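Local structure of xyloglucan-specific endo-beta-1,4-glucanase BoGH9A (Bacteroides ovatus, 6DHT) at residues Arg19-Leu23 and Leu475-Gly481; Glu30-Asp36 and Arg72-Ser78; Ala129-His133 and Ile506-Pro511; Val160-Lys164 and Leu226-Asp230; Asn173-Val177 and Val236-Thr242. The protein cleaves internal beta-1,4-glucosidic linkages in the backbone of plant xyloglucans, releasing xyloglucan oligosaccharides. All blocks are in the same frame, centred on the assembly; numbering follows the deposited sequence. Where two conformers were deposited one is given.

Contact 1 of 5, residues Arg19-Leu23 and Leu475-Gly481; sequences RLNQL and LGRNATG
Gly476 lies hard against Leu20: its CA is 3.2 Å from Leu20 O in a CA-H...O contact, and a side chain at this position, where phi is 140°, would run into that oxygen. Beside it, Gln22 N donates to Leu475 O (2.9 Å), and Gln22 NE2 reaches Gly481 O from above that carbonyl's plane (2.9 Å), while OE1 is held by backbone nitrogens of Thr490 and Lys491. Arg19, bent at its second torsion (-68°), swings its guanidinium alongside the 478-481 turn. Arg19 NH1 bonds to a lone pair of Asn478 O at 3.0 Å, in plane with both groups, while NE goes to Asp16 O. With an alanine in place of Arg19, Asn478 O would probably lose this charged partner, and a gap would open beside Gly481. The turn is itself held by Asn478 OD1, which accepts from Thr480 N and Gly481 N as an Asx motif. This is the interdomain seam of a GH9 enzyme, an Ig-like module docked on the catalytic domain just past helix 461-474.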
# COMPACT_ATOMS: atom_id res chain seq x y z
N ARG A 19 6.64 -9.80 -22.37
CA ARG A 19 6.35 -9.19 -21.07
C ARG A 19 4.93 -8.64 -21.11
O ARG A 19 4.56 -7.84 -21.97
CB ARG A 19 7.39 -8.11 -20.77
CG ARG A 19 8.84 -8.61 -20.82
CD ARG A 19 9.14 -9.60 -19.69
NE ARG A 19 10.32 -10.41 -19.98
CZ ARG A 19 11.56 -10.04 -19.71
NH1 ARG A 19 11.84 -8.87 -19.17
NH2 ARG A 19 12.56 -10.86 -20.03
N LEU A 20 4.09 -9.11 -20.19
CA LEU A 20 2.70 -8.68 -20.20
C LEU A 20 2.12 -8.74 -18.79
O LEU A 20 2.72 -9.27 -17.88
CB LEU A 20 1.87 -9.54 -21.15
CG LEU A 20 1.43 -10.94 -20.69
CD1 LEU A 20 0.57 -11.58 -21.73
CD2 LEU A 20 2.63 -11.86 -20.39
N ASN A 21 0.92 -8.20 -18.64
CA ASN A 21 0.15 -8.37 -17.43
C ASN A 21 -0.25 -9.84 -17.31
O ASN A 21 -1.05 -10.35 -18.09
CB ASN A 21 -1.08 -7.47 -17.51
CG ASN A 21 -1.94 -7.54 -16.27
OD1 ASN A 21 -2.12 -8.61 -15.68
ND2 ASN A 21 -2.54 -6.41 -15.90
N GLN A 22 0.34 -10.51 -16.33
CA GLN A 22 0.17 -11.96 -16.20
C GLN A 22 -1.15 -12.37 -15.59
O GLN A 22 -1.43 -13.56 -15.47
CB GLN A 22 1.32 -12.54 -15.39
CG GLN A 22 2.69 -12.41 -16.08
CD GLN A 22 3.85 -12.81 -15.21
OE1 GLN A 22 3.67 -13.50 -14.20
NE2 GLN A 22 5.05 -12.34 -15.55
N LEU A 23 -1.97 -11.40 -15.18
CA LEU A 23 -3.32 -11.72 -14.72
C LEU A 23 -4.28 -11.65 -15.90
O LEU A 23 -5.19 -12.48 -16.02
CB LEU A 23 -3.75 -10.77 -13.62
CG LEU A 23 -2.86 -10.72 -12.39
CD1 LEU A 23 -3.65 -10.09 -11.22
CD2 LEU A 23 -2.26 -12.05 -11.96
N LEU A 475 2.60 -6.30 -12.72
CA LEU A 475 2.06 -7.63 -12.96
C LEU A 475 2.78 -8.41 -14.07
O LEU A 475 2.33 -9.49 -14.46
CB LEU A 475 0.54 -7.55 -13.19
CG LEU A 475 -0.25 -6.99 -12.01
CD1 LEU A 475 -1.69 -6.86 -12.44
CD2 LEU A 475 -0.10 -7.85 -10.77
N GLY A 476 3.87 -7.85 -14.57
CA GLY A 476 4.75 -8.61 -15.47
C GLY A 476 5.32 -7.85 -16.64
O GLY A 476 6.26 -8.34 -17.30
N ARG A 477 4.76 -6.70 -16.98
CA ARG A 477 5.22 -5.98 -18.16
C ARG A 477 6.40 -5.10 -17.79
O ARG A 477 6.27 -3.88 -17.68
CB ARG A 477 4.10 -5.18 -18.82
CG ARG A 477 4.53 -4.69 -20.18
CD ARG A 477 3.40 -4.09 -20.93
NE ARG A 477 3.07 -2.78 -20.39
CZ ARG A 477 1.86 -2.23 -20.43
NH1 ARG A 477 0.86 -2.92 -20.94
NH2 ARG A 477 1.65 -1.03 -19.91
N ASN A 478 7.57 -5.72 -17.60
CA ASN A 478 8.71 -5.04 -17.03
C ASN A 478 10.03 -5.74 -17.44
O ASN A 478 10.01 -6.74 -18.18
CB ASN A 478 8.55 -4.97 -15.50
CG ASN A 478 8.52 -6.35 -14.87
OD1 ASN A 478 9.41 -7.17 -15.11
ND2 ASN A 478 7.48 -6.64 -14.10
N ALA A 479 11.14 -5.22 -16.95
CA ALA A 479 12.47 -5.67 -17.37
C ALA A 479 12.90 -7.04 -16.85
O ALA A 479 13.86 -7.60 -17.38
CB ALA A 479 13.48 -4.66 -16.97
N THR A 480 12.26 -7.56 -15.80
CA THR A 480 12.64 -8.86 -15.22
C THR A 480 11.68 -9.96 -15.62
O THR A 480 12.05 -11.15 -15.60
CB THR A 480 12.73 -8.82 -13.69
OG1 THR A 480 11.41 -8.57 -13.16
CG2 THR A 480 13.66 -7.75 -13.24
N GLY A 481 10.44 -9.61 -15.96
CA GLY A 481 9.42 -10.61 -16.23
C GLY A 481 8.69 -11.15 -15.00
O GLY A 481 7.90 -12.07 -15.12
O HOH W 1 15.03 -9.94 -18.75
O HOH W 2 5.56 -10.87 -18.10

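Contact 2 of 5, residues Glu30-Asp36 and Arg72-Ser78; sequences EKIAVVD and RTTLDFS
Ala33 and Leu75 form a hydrogen-bonded pair with two backbone bonds, Ala33 N to Leu75 O (3.0 Å) and Leu75 N to Ala33 O (2.8 Å), and Val35 with Thr73 does the same two residues on. Val34 with Thr74, between these two, and Ile32 with Asp76, beyond Ala33, are the non-hydrogen-bonded pairs. Past the regular strands, Phe77 N still donates to Lys31 O, and Lys31 N to Ser78 OG (2.9 Å). Ser78 OG in turn gives its proton to Asp76 OD1 (2.6 Å), which also takes Ser78 N in an Asx turn. These are central antiparallel strands in one sheet of the N-terminal Ig-like beta-sandwich. Among apolar contacts, Val35 CG2 meets Leu75 CD1 at 3.8 Å, on the face turned to Leu88 and Val90 of the other sheet. Phe77 CG stands between its backbone N and carbonyl carbon (chi1 45°), which puts the ring below Lys31 O, 3.5 Å above its centre; Ala33 CB sits at the ring's edge. Of the charged groups, Arg72 grips Asp36 side-on: NH1 meets OD1 on the syn side (3.0 Å), NE from above the carboxylate plane (2.9 Å), while Asp36 OD2 goes to Lys70. At the far end Lys31 NZ bonds to Gln29 O and, weakly, to Ser78 O, and Glu30 forms a salt bridge with Arg469 of the catalytic domain.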
# COMPACT_ATOMS: atom_id res chain seq x y z
N GLU A 30 -6.92 -1.08 -22.63
CA GLU A 30 -5.77 -1.12 -23.51
C GLU A 30 -5.06 -2.44 -23.25
O GLU A 30 -4.94 -2.90 -22.10
CB GLU A 30 -4.86 0.07 -23.22
CG GLU A 30 -3.63 0.21 -24.08
CD GLU A 30 -2.83 1.45 -23.70
OE1 GLU A 30 -1.97 1.36 -22.80
OE2 GLU A 30 -3.09 2.53 -24.25
N LYS A 31 -4.62 -3.09 -24.32
CA LYS A 31 -3.98 -4.40 -24.20
C LYS A 31 -2.65 -4.41 -24.91
O LYS A 31 -2.59 -4.51 -26.14
CB LYS A 31 -4.90 -5.51 -24.74
CG LYS A 31 -6.27 -5.45 -24.11
CD LYS A 31 -7.24 -6.55 -24.57
CE LYS A 31 -8.63 -6.31 -24.06
NZ LYS A 31 -9.20 -5.08 -24.70
N ILE A 32 -1.59 -4.31 -24.14
CA ILE A 32 -0.25 -4.17 -24.65
C ILE A 32 0.71 -5.14 -23.99
O ILE A 32 0.72 -5.32 -22.76
CB ILE A 32 0.25 -2.72 -24.55
CG1 ILE A 32 -0.52 -1.87 -25.58
CG2 ILE A 32 1.79 -2.63 -24.75
CD1 ILE A 32 -0.15 -0.45 -25.64
N ALA A 33 1.51 -5.81 -24.82
CA ALA A 33 2.61 -6.63 -24.36
C ALA A 33 3.88 -6.04 -24.94
O ALA A 33 3.81 -5.30 -25.92
CB ALA A 33 2.43 -8.08 -24.83
N VAL A 34 5.01 -6.30 -24.30
CA VAL A 34 6.29 -5.78 -24.76
C VAL A 34 7.29 -6.92 -24.84
O VAL A 34 7.50 -7.64 -23.87
CB VAL A 34 6.82 -4.70 -23.83
CG1 VAL A 34 8.23 -4.29 -24.24
CG2 VAL A 34 5.90 -3.49 -23.85
N VAL A 35 7.92 -7.06 -26.00
CA VAL A 35 8.99 -8.03 -26.13
C VAL A 35 10.26 -7.37 -25.59
O VAL A 35 10.62 -6.28 -26.03
CB VAL A 35 9.18 -8.45 -27.58
CG1 VAL A 35 10.24 -9.51 -27.67
CG2 VAL A 35 7.90 -8.97 -28.18
N ASP A 36 10.92 -8.01 -24.64
CA ASP A 36 12.00 -7.38 -23.88
C ASP A 36 13.28 -7.17 -24.70
O ASP A 36 14.09 -6.31 -24.35
CB ASP A 36 12.33 -8.23 -22.65
CG ASP A 36 13.36 -7.58 -21.73
OD1 ASP A 36 13.17 -6.41 -21.33
OD2 ASP A 36 14.36 -8.24 -21.38
N ARG A 72 13.07 -2.92 -27.08
CA ARG A 72 11.77 -3.32 -26.57
C ARG A 72 10.70 -3.03 -27.62
O ARG A 72 10.58 -1.90 -28.08
CB ARG A 72 11.49 -2.54 -25.28
CG ARG A 72 12.05 -3.18 -24.04
CD ARG A 72 13.57 -3.30 -23.97
NE ARG A 72 13.94 -3.92 -22.70
CZ ARG A 72 14.45 -3.29 -21.65
NH1 ARG A 72 14.67 -3.94 -20.52
NH2 ARG A 72 14.76 -1.99 -21.71
N THR A 73 9.91 -4.03 -28.00
CA THR A 73 8.92 -3.89 -29.06
C THR A 73 7.51 -3.95 -28.47
O THR A 73 7.16 -4.90 -27.79
CB THR A 73 9.09 -5.00 -30.13
OG1 THR A 73 10.45 -5.01 -30.57
CG2 THR A 73 8.15 -4.78 -31.31
N THR A 74 6.71 -2.95 -28.79
CA THR A 74 5.35 -2.86 -28.30
C THR A 74 4.38 -3.60 -29.21
O THR A 74 4.38 -3.41 -30.43
CB THR A 74 4.97 -1.39 -28.16
OG1 THR A 74 5.78 -0.81 -27.14
CG2 THR A 74 3.48 -1.21 -27.83
N LEU A 75 3.56 -4.45 -28.60
CA LEU A 75 2.53 -5.20 -29.27
C LEU A 75 1.17 -4.75 -28.75
O LEU A 75 0.83 -5.04 -27.61
CB LEU A 75 2.71 -6.69 -28.96
CG LEU A 75 4.15 -7.21 -29.03
CD1 LEU A 75 4.17 -8.70 -28.73
CD2 LEU A 75 4.82 -6.94 -30.41
N ASP A 76 0.41 -4.04 -29.58
CA ASP A 76 -0.87 -3.45 -29.17
C ASP A 76 -2.04 -4.18 -29.83
O ASP A 76 -2.28 -4.02 -31.03
CB ASP A 76 -0.89 -1.96 -29.54
CG ASP A 76 -2.11 -1.22 -28.97
OD1 ASP A 76 -3.11 -1.87 -28.57
OD2 ASP A 76 -2.08 0.02 -28.97
N PHE A 77 -2.76 -4.97 -29.03
CA PHE A 77 -3.93 -5.72 -29.48
C PHE A 77 -5.19 -5.28 -28.71
O PHE A 77 -6.13 -6.06 -28.48
CB PHE A 77 -3.69 -7.22 -29.34
CG PHE A 77 -3.07 -7.63 -28.04
CD1 PHE A 77 -1.71 -7.51 -27.84
CD2 PHE A 77 -3.85 -8.15 -27.01
CE1 PHE A 77 -1.13 -7.88 -26.61
CE2 PHE A 77 -3.27 -8.53 -25.79
CZ PHE A 77 -1.91 -8.39 -25.60
N SER A 78 -5.22 -3.99 -28.36
CA SER A 78 -6.34 -3.39 -27.63
C SER A 78 -7.70 -3.62 -28.28
O SER A 78 -8.72 -3.71 -27.61
CB SER A 78 -6.10 -1.88 -27.46
OG SER A 78 -4.92 -1.60 -26.74

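Contact 3 of 5, residues Ala129-His133 and Ile506-Pro511. With MG (magnesium ion), chain X.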
# COMPACT_ATOMS: atom_id res chain seq x y z
N ALA A 129 -7.15 -19.41 6.45
CA ALA A 129 -5.74 -19.24 6.06
C ALA A 129 -5.29 -20.18 4.97
O ALA A 129 -4.28 -19.93 4.33
CB ALA A 129 -4.85 -19.41 7.28
N GLY A 130 -6.02 -21.27 4.76
CA GLY A 130 -5.53 -22.29 3.84
C GLY A 130 -4.30 -22.98 4.40
O GLY A 130 -4.18 -23.17 5.62
N GLN A 131 -3.35 -23.33 3.54
CA GLN A 131 -2.19 -24.08 4.01
C GLN A 131 -1.27 -23.26 4.93
O GLN A 131 -0.46 -23.83 5.64
CB GLN A 131 -1.39 -24.67 2.85
CG GLN A 131 -0.73 -23.65 1.96
CD GLN A 131 0.07 -24.31 0.84
OE1 GLN A 131 0.67 -25.36 1.03
NE2 GLN A 131 0.05 -23.71 -0.33
N TRP A 132 -1.41 -21.94 4.91
CA TRP A 132 -0.55 -21.08 5.74
C TRP A 132 -1.19 -20.77 7.08
O TRP A 132 -1.31 -19.61 7.48
CB TRP A 132 -0.21 -19.77 5.01
CG TRP A 132 0.39 -20.00 3.64
CD1 TRP A 132 1.71 -20.20 3.34
CD2 TRP A 132 -0.31 -20.06 2.40
NE1 TRP A 132 1.86 -20.39 2.00
CE2 TRP A 132 0.63 -20.30 1.40
CE3 TRP A 132 -1.66 -19.94 2.05
CZ2 TRP A 132 0.27 -20.42 0.07
CZ3 TRP A 132 -2.01 -20.06 0.74
CH2 TRP A 132 -1.06 -20.29 -0.24
N HIS A 133 -1.62 -21.82 7.78
CA HIS A 133 -2.20 -21.68 9.11
C HIS A 133 -1.10 -21.76 10.15
O HIS A 133 -0.07 -22.40 9.92
CB HIS A 133 -3.27 -22.75 9.36
CG HIS A 133 -2.80 -24.15 9.14
ND1 HIS A 133 -2.19 -24.90 10.12
CD2 HIS A 133 -2.86 -24.95 8.04
CE1 HIS A 133 -1.89 -26.09 9.64
NE2 HIS A 133 -2.28 -26.15 8.39
N ILE A 506 6.31 -24.32 4.81
CA ILE A 506 5.53 -24.33 3.58
C ILE A 506 6.36 -23.71 2.47
O ILE A 506 6.89 -22.61 2.63
CB ILE A 506 4.21 -23.57 3.77
CG1 ILE A 506 3.40 -24.24 4.89
CG2 ILE A 506 3.42 -23.54 2.48
CD1 ILE A 506 2.41 -23.36 5.52
N GLU A 507 6.52 -24.43 1.37
CA GLU A 507 7.37 -23.99 0.27
C GLU A 507 6.82 -22.69 -0.33
O GLU A 507 7.54 -21.70 -0.45
CB GLU A 507 7.49 -25.08 -0.80
CG GLU A 507 8.27 -24.65 -2.03
CD GLU A 507 8.47 -25.77 -3.04
OE1 GLU A 507 8.28 -26.95 -2.68
OE2 GLU A 507 8.82 -25.46 -4.20
N ASP A 508 5.56 -22.68 -0.72
CA ASP A 508 5.02 -21.48 -1.34
C ASP A 508 4.91 -20.36 -0.31
O ASP A 508 4.52 -20.59 0.84
CB ASP A 508 3.65 -21.77 -1.93
CG ASP A 508 3.72 -22.58 -3.20
OD1 ASP A 508 4.80 -22.62 -3.83
OD2 ASP A 508 2.68 -23.18 -3.54
N PRO A 509 5.27 -19.14 -0.72
CA PRO A 509 5.13 -18.01 0.21
C PRO A 509 3.66 -17.67 0.51
O PRO A 509 2.76 -18.03 -0.26
CB PRO A 509 5.77 -16.86 -0.55
CG PRO A 509 5.56 -17.19 -1.98
CD PRO A 509 5.75 -18.69 -2.04
N ILE A 510 3.44 -16.97 1.61
CA ILE A 510 2.10 -16.47 1.91
C ILE A 510 1.73 -15.55 0.74
O ILE A 510 2.52 -14.70 0.32
CB ILE A 510 2.06 -15.74 3.26
CG1 ILE A 510 2.46 -16.73 4.38
CG2 ILE A 510 0.64 -15.17 3.52
CD1 ILE A 510 2.59 -16.12 5.76
N PRO A 511 0.51 -15.71 0.19
CA PRO A 511 0.16 -14.96 -1.02
C PRO A 511 -0.32 -13.53 -0.75
O PRO A 511 -0.72 -13.18 0.35
CB PRO A 511 -1.02 -15.78 -1.60
CG PRO A 511 -1.67 -16.37 -0.40
CD PRO A 511 -0.51 -16.71 0.54
MG MG X . 7.55 -20.87 3.64
O HOH W 3 8.32 -20.22 1.93
O HOH W 4 5.70 -19.87 3.21
O HOH W 5 9.16 -21.96 4.34
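Trp132 lays its indole flat beneath Ile510 and Pro511. Pro511 CD stands 3.5 Å from the centroid of the six-membered ring, only 4° off its normal, and over the same face Ile510 CA is 4.0 Å from the centroid of the five-membered ring of Trp132, both CH-pi contacts. Ile510 CG1 also packs on Trp132 CD1. Over the opposite face lies CG of the neighbouring Gln131, placed between its backbone N and carbonyl carbon, a torsion (chi1 65°) that carries it back over the ring. Near the pyrrole side, Ile506 CG2 comes to 3.8 Å from Trp132 CD1. At the polar edge Trp132 NE1 donates almost straight to Asp508 O (2.9 Å), in the plane of the ring but well above that of the carbonyl. A phenylalanine in place of Trp132 would probably leave Asp508 O without this donor and uncover part of Pro511. Asp508 O also accepts from a water that is a ligand of the magnesium ion, and Ile506 O binds the metal directly at 2.1 Å; Ser501 and Asp504 complete the site with three waters in all. The metal-bearing loop runs close to the predicted active-site residue Asp539, about 7 Å from Pro509 between side chains. Helix 105-117 borders the contact through Tyr117, which touches Trp132 and Ile510, while helix 499-503 meets Ile510 and Pro509 through Leu500 and Ser501.

Contact 4 of 5, residues Val160-Lys164 and Leu226-Asp230; sequences VSSSK and LTMQD
Ser162 and Thr227 have the nearest CA atoms of the two segments, 5.4 Å apart. Residues 160-163 run largely extended as the chain leaves strand 159-160. Segment 226-230 instead makes a type I beta turn from Leu226 to Gln229 as it comes off helix 213-226, closed by a long, weak bond of 3.4 Å from Gln229 N to Leu226 O. A water sits between the segments, 2.7 Å from Ser161 O and 2.9 Å from Thr227 O, close enough to donate to either. The direct link is hydroxyl to hydroxyl: Ser162 OG gives its proton to Thr227 OG1 at 2.7 Å. Thr227 OG1, set between its own backbone N and carbonyl carbon (chi1 75°), spends its proton on Trp224 O and acts as acceptor toward Ser162. A short relay thus runs through two hydroxyls into the last turn of the helix. Met228, folded back at its second and third torsions, brings SD to 3.4 Å from the same Ser162 OG, and Trp224 NE1 makes a weak bond to that oxygen. Little surface is buried between the segments, and the joint rests mainly on these polar atoms. Lys174 NZ ties this loop down by bonding Ser162 O and Lys164 O. Here a loop from the small mixed sheet lies over the end of a helix in the GH9 catalytic domain, whose fold is an (alpha/alpha)6 barrel.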
# COMPACT_ATOMS: atom_id res chain seq x y z
N VAL A 160 2.52 -3.08 30.54
CA VAL A 160 1.25 -2.75 29.92
C VAL A 160 0.85 -3.83 28.92
O VAL A 160 1.69 -4.60 28.45
CB VAL A 160 1.29 -1.38 29.20
CG1 VAL A 160 1.58 -0.27 30.19
CG2 VAL A 160 2.33 -1.37 28.09
N SER A 161 -0.43 -3.86 28.58
CA SER A 161 -0.89 -4.74 27.52
C SER A 161 -1.13 -3.89 26.28
O SER A 161 -1.73 -2.81 26.35
CB SER A 161 -2.16 -5.46 27.94
OG SER A 161 -2.65 -6.32 26.93
N SER A 162 -0.62 -4.36 25.15
CA SER A 162 -0.74 -3.65 23.87
C SER A 162 -0.84 -4.69 22.74
O SER A 162 0.10 -4.87 21.95
CB SER A 162 0.47 -2.73 23.67
OG SER A 162 0.26 -1.76 22.63
N SER A 163 -1.99 -5.35 22.70
CA SER A 163 -2.19 -6.55 21.89
C SER A 163 -2.93 -6.24 20.60
O SER A 163 -3.52 -5.17 20.45
CB SER A 163 -2.98 -7.58 22.69
OG SER A 163 -4.32 -7.18 22.87
N LYS A 164 -2.90 -7.22 19.69
CA LYS A 164 -3.49 -7.14 18.35
C LYS A 164 -2.61 -6.28 17.46
O LYS A 164 -1.45 -6.03 17.76
CB LYS A 164 -4.96 -6.66 18.38
CG LYS A 164 -5.86 -7.57 19.21
CD LYS A 164 -7.24 -6.99 19.38
CE LYS A 164 -8.02 -7.03 18.10
NZ LYS A 164 -9.41 -6.61 18.36
N LEU A 226 -5.15 2.12 19.67
CA LEU A 226 -5.73 2.75 20.86
C LEU A 226 -4.89 2.49 22.11
O LEU A 226 -4.76 3.38 22.96
CB LEU A 226 -7.16 2.26 21.06
CG LEU A 226 -8.17 2.74 20.02
CD1 LEU A 226 -9.48 2.04 20.26
CD2 LEU A 226 -8.40 4.24 20.09
N THR A 227 -4.32 1.30 22.22
CA THR A 227 -3.52 0.92 23.40
C THR A 227 -2.14 1.59 23.44
O THR A 227 -1.42 1.49 24.44
CB THR A 227 -3.32 -0.61 23.50
OG1 THR A 227 -2.35 -1.07 22.54
CG2 THR A 227 -4.63 -1.35 23.33
N MET A 228 -1.75 2.26 22.37
CA MET A 228 -0.46 2.92 22.28
C MET A 228 -0.51 4.39 22.70
O MET A 228 0.50 5.09 22.59
CB MET A 228 0.09 2.79 20.86
CG MET A 228 0.47 1.37 20.53
SD MET A 228 2.00 0.83 21.28
CE MET A 228 3.12 1.68 20.24
N GLN A 229 -1.69 4.83 23.15
CA GLN A 229 -1.90 6.18 23.66
C GLN A 229 -1.84 6.19 25.19
O GLN A 229 -2.55 5.43 25.83
CB GLN A 229 -3.25 6.71 23.20
CG GLN A 229 -3.48 8.16 23.60
CD GLN A 229 -4.68 8.78 22.94
OE1 GLN A 229 -5.76 8.19 22.91
NE2 GLN A 229 -4.51 9.99 22.45
N ASP A 230 -0.99 7.05 25.73
CA ASP A 230 -0.88 7.24 27.19
C ASP A 230 -2.19 7.87 27.65
O ASP A 230 -2.55 8.94 27.17
CB ASP A 230 0.31 8.15 27.47
CG ASP A 230 0.53 8.39 28.97
OD1 ASP A 230 -0.42 8.27 29.76
OD2 ASP A 230 1.69 8.72 29.33
O HOH W 6 -1.17 -0.25 26.75

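Contact 5 of 5, residues Asn173-Val177 and Val236-Thr242; sequences NKYIV and VYHKLTT
Lys174 and Leu240 satisfy each other's backbones completely: Lys174 N donates to Leu240 O (3.0 Å), and Leu240 N returns to Lys174 O (2.8 Å), both bonds nearly straight. Two residues on, at the start of helix 176-192, Ile176 N finds His238 O at 3.1 Å. His238 O also accepts from a water at 2.7 Å, which receives Val177 N and sits over the centre of the His238 ring. The imidazole has both nitrogens engaged, ND1 with Ser264 and NE2 with Glu332 O. At the other end Asn173 CG, anti to its carbonyl carbon (chi1 -55°), turns OD1 to Thr242 N (3.0 Å), the donor tilted 34° from the amide's carbonyl plane, and Thr241 OG1 gives its proton to a lone pair of Thr242 O. The lysine ends are held as well. Lys174 NZ forms a salt bridge with Asp140, its chain lying alongside Leu240 with CE 3.8 Å from CD1. Lys239 packs its CD 3.6 Å from Tyr175 CE2 and carries NZ on to Gly331 O and Gln317. Ile176 crosses Val236 at about a right angle, an apolar patch beside these bonds. Asn173 ND2 and Tyr175 OH both bond to OD2 of Asp171, the predicted catalytic nucleophile. A short antiparallel pairing thus holds two second-shell side chains, and these in turn probably fix the orientation of the Asp171 carboxylate.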
# COMPACT_ATOMS: atom_id res chain seq x y z
N ASN A 173 7.74 -6.41 14.50
CA ASN A 173 7.43 -5.25 15.31
C ASN A 173 6.22 -4.47 14.78
O ASN A 173 5.80 -4.73 13.65
CB ASN A 173 8.69 -4.40 15.40
CG ASN A 173 9.86 -5.22 15.92
OD1 ASN A 173 9.84 -5.63 17.09
ND2 ASN A 173 10.81 -5.55 15.06
N LYS A 174 5.66 -3.58 15.58
CA LYS A 174 4.41 -2.89 15.24
C LYS A 174 4.65 -1.41 15.38
O LYS A 174 5.07 -0.96 16.45
CB LYS A 174 3.28 -3.34 16.15
CG LYS A 174 3.13 -4.86 16.19
CD LYS A 174 1.92 -5.35 16.94
CE LYS A 174 1.91 -4.86 18.37
NZ LYS A 174 0.93 -5.60 19.19
N TYR A 175 4.40 -0.63 14.34
CA TYR A 175 4.80 0.77 14.28
C TYR A 175 3.60 1.67 14.02
O TYR A 175 2.86 1.45 13.05
CB TYR A 175 5.79 0.98 13.15
CG TYR A 175 7.02 0.06 13.15
CD1 TYR A 175 6.92 -1.26 12.71
CD2 TYR A 175 8.29 0.52 13.54
CE1 TYR A 175 8.03 -2.11 12.66
CE2 TYR A 175 9.40 -0.33 13.50
CZ TYR A 175 9.27 -1.63 13.06
OH TYR A 175 10.38 -2.47 13.00
N ILE A 176 3.40 2.70 14.83
CA ILE A 176 2.24 3.57 14.70
C ILE A 176 2.27 4.42 13.42
O ILE A 176 1.24 4.57 12.74
CB ILE A 176 2.12 4.49 15.95
CG1 ILE A 176 1.65 3.70 17.18
CG2 ILE A 176 1.12 5.61 15.68
CD1 ILE A 176 0.22 3.16 17.11
N VAL A 177 3.41 4.96 13.06
CA VAL A 177 3.50 5.79 11.87
C VAL A 177 3.10 4.97 10.65
O VAL A 177 2.21 5.36 9.86
CB VAL A 177 4.88 6.41 11.71
CG1 VAL A 177 5.12 6.96 10.32
CG2 VAL A 177 5.06 7.51 12.75
N VAL A 236 1.42 9.34 22.05
CA VAL A 236 1.38 8.01 21.43
C VAL A 236 2.80 7.50 21.24
O VAL A 236 3.63 8.18 20.64
CB VAL A 236 0.61 8.06 20.09
CG1 VAL A 236 0.55 6.68 19.42
CG2 VAL A 236 -0.78 8.58 20.31
N TYR A 237 3.08 6.30 21.76
CA TYR A 237 4.39 5.68 21.66
C TYR A 237 4.67 5.39 20.20
O TYR A 237 3.76 4.98 19.47
CB TYR A 237 4.43 4.39 22.50
CG TYR A 237 3.99 4.60 23.94
CD1 TYR A 237 4.74 5.40 24.80
CD2 TYR A 237 2.86 3.99 24.43
CE1 TYR A 237 4.34 5.59 26.10
CE2 TYR A 237 2.45 4.18 25.73
CZ TYR A 237 3.19 4.99 26.55
OH TYR A 237 2.76 5.16 27.84
N HIS A 238 5.90 5.61 19.75
CA HIS A 238 6.25 5.50 18.33
C HIS A 238 6.05 4.09 17.80
O HIS A 238 5.52 3.91 16.69
CB HIS A 238 7.69 5.96 18.13
CG HIS A 238 8.09 6.21 16.71
ND1 HIS A 238 7.63 7.27 15.96
CD2 HIS A 238 8.96 5.54 15.92
CE1 HIS A 238 8.19 7.24 14.77
NE2 HIS A 238 9.00 6.20 14.71
N LYS A 239 6.49 3.09 18.55
CA LYS A 239 6.38 1.70 18.10
C LYS A 239 6.42 0.74 19.29
O LYS A 239 6.77 1.13 20.42
CB LYS A 239 7.49 1.38 17.11
CG LYS A 239 8.90 1.59 17.68
CD LYS A 239 9.97 1.19 16.68
CE LYS A 239 11.37 1.59 17.15
NZ LYS A 239 12.44 1.13 16.24
N LEU A 240 6.03 -0.50 19.02
CA LEU A 240 6.13 -1.60 19.96
C LEU A 240 7.12 -2.57 19.34
O LEU A 240 6.93 -3.03 18.22
CB LEU A 240 4.76 -2.23 20.20
CG LEU A 240 4.64 -3.28 21.31
CD1 LEU A 240 3.19 -3.49 21.68
CD2 LEU A 240 5.23 -4.61 20.86
N THR A 241 8.22 -2.83 20.05
CA THR A 241 9.37 -3.47 19.42
C THR A 241 10.20 -4.28 20.41
O THR A 241 10.14 -4.08 21.63
CB THR A 241 10.27 -2.39 18.76
OG1 THR A 241 11.34 -2.98 18.02
CG2 THR A 241 10.82 -1.40 19.82
N THR A 242 10.96 -5.22 19.87
CA THR A 242 12.06 -5.84 20.60
C THR A 242 13.26 -4.94 20.43
O THR A 242 13.28 -4.07 19.57
CB THR A 242 12.34 -7.22 20.02
OG1 THR A 242 12.46 -7.13 18.60
CG2 THR A 242 11.25 -8.19 20.37
O HOH W 7 6.17 4.43 14.09

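Overall arrangement
Contacts 1 and 2 sit at one end of the molecule and contacts 4 and 5 at the other, centres 36 to 51 Å apart, with contact 3 between them. Contact 2 lies inside the N-terminal Ig-like domain and touches contact 1, which joins that domain to the catalytic one: Arg19 N bonds to Val34 O, and Arg477 NH1 to Ile32 O. Contacts 4 and 5, centres 10 Å apart, interleave along the chain around the small mixed sheet and helix 213-226. Both are nested within the loop closed by contact 3, whose own segments alternate with those of contact 1. Contact 5 bonds to the predicted nucleophile Asp171, whereas contact 3 only passes near the predicted active-site Asp539.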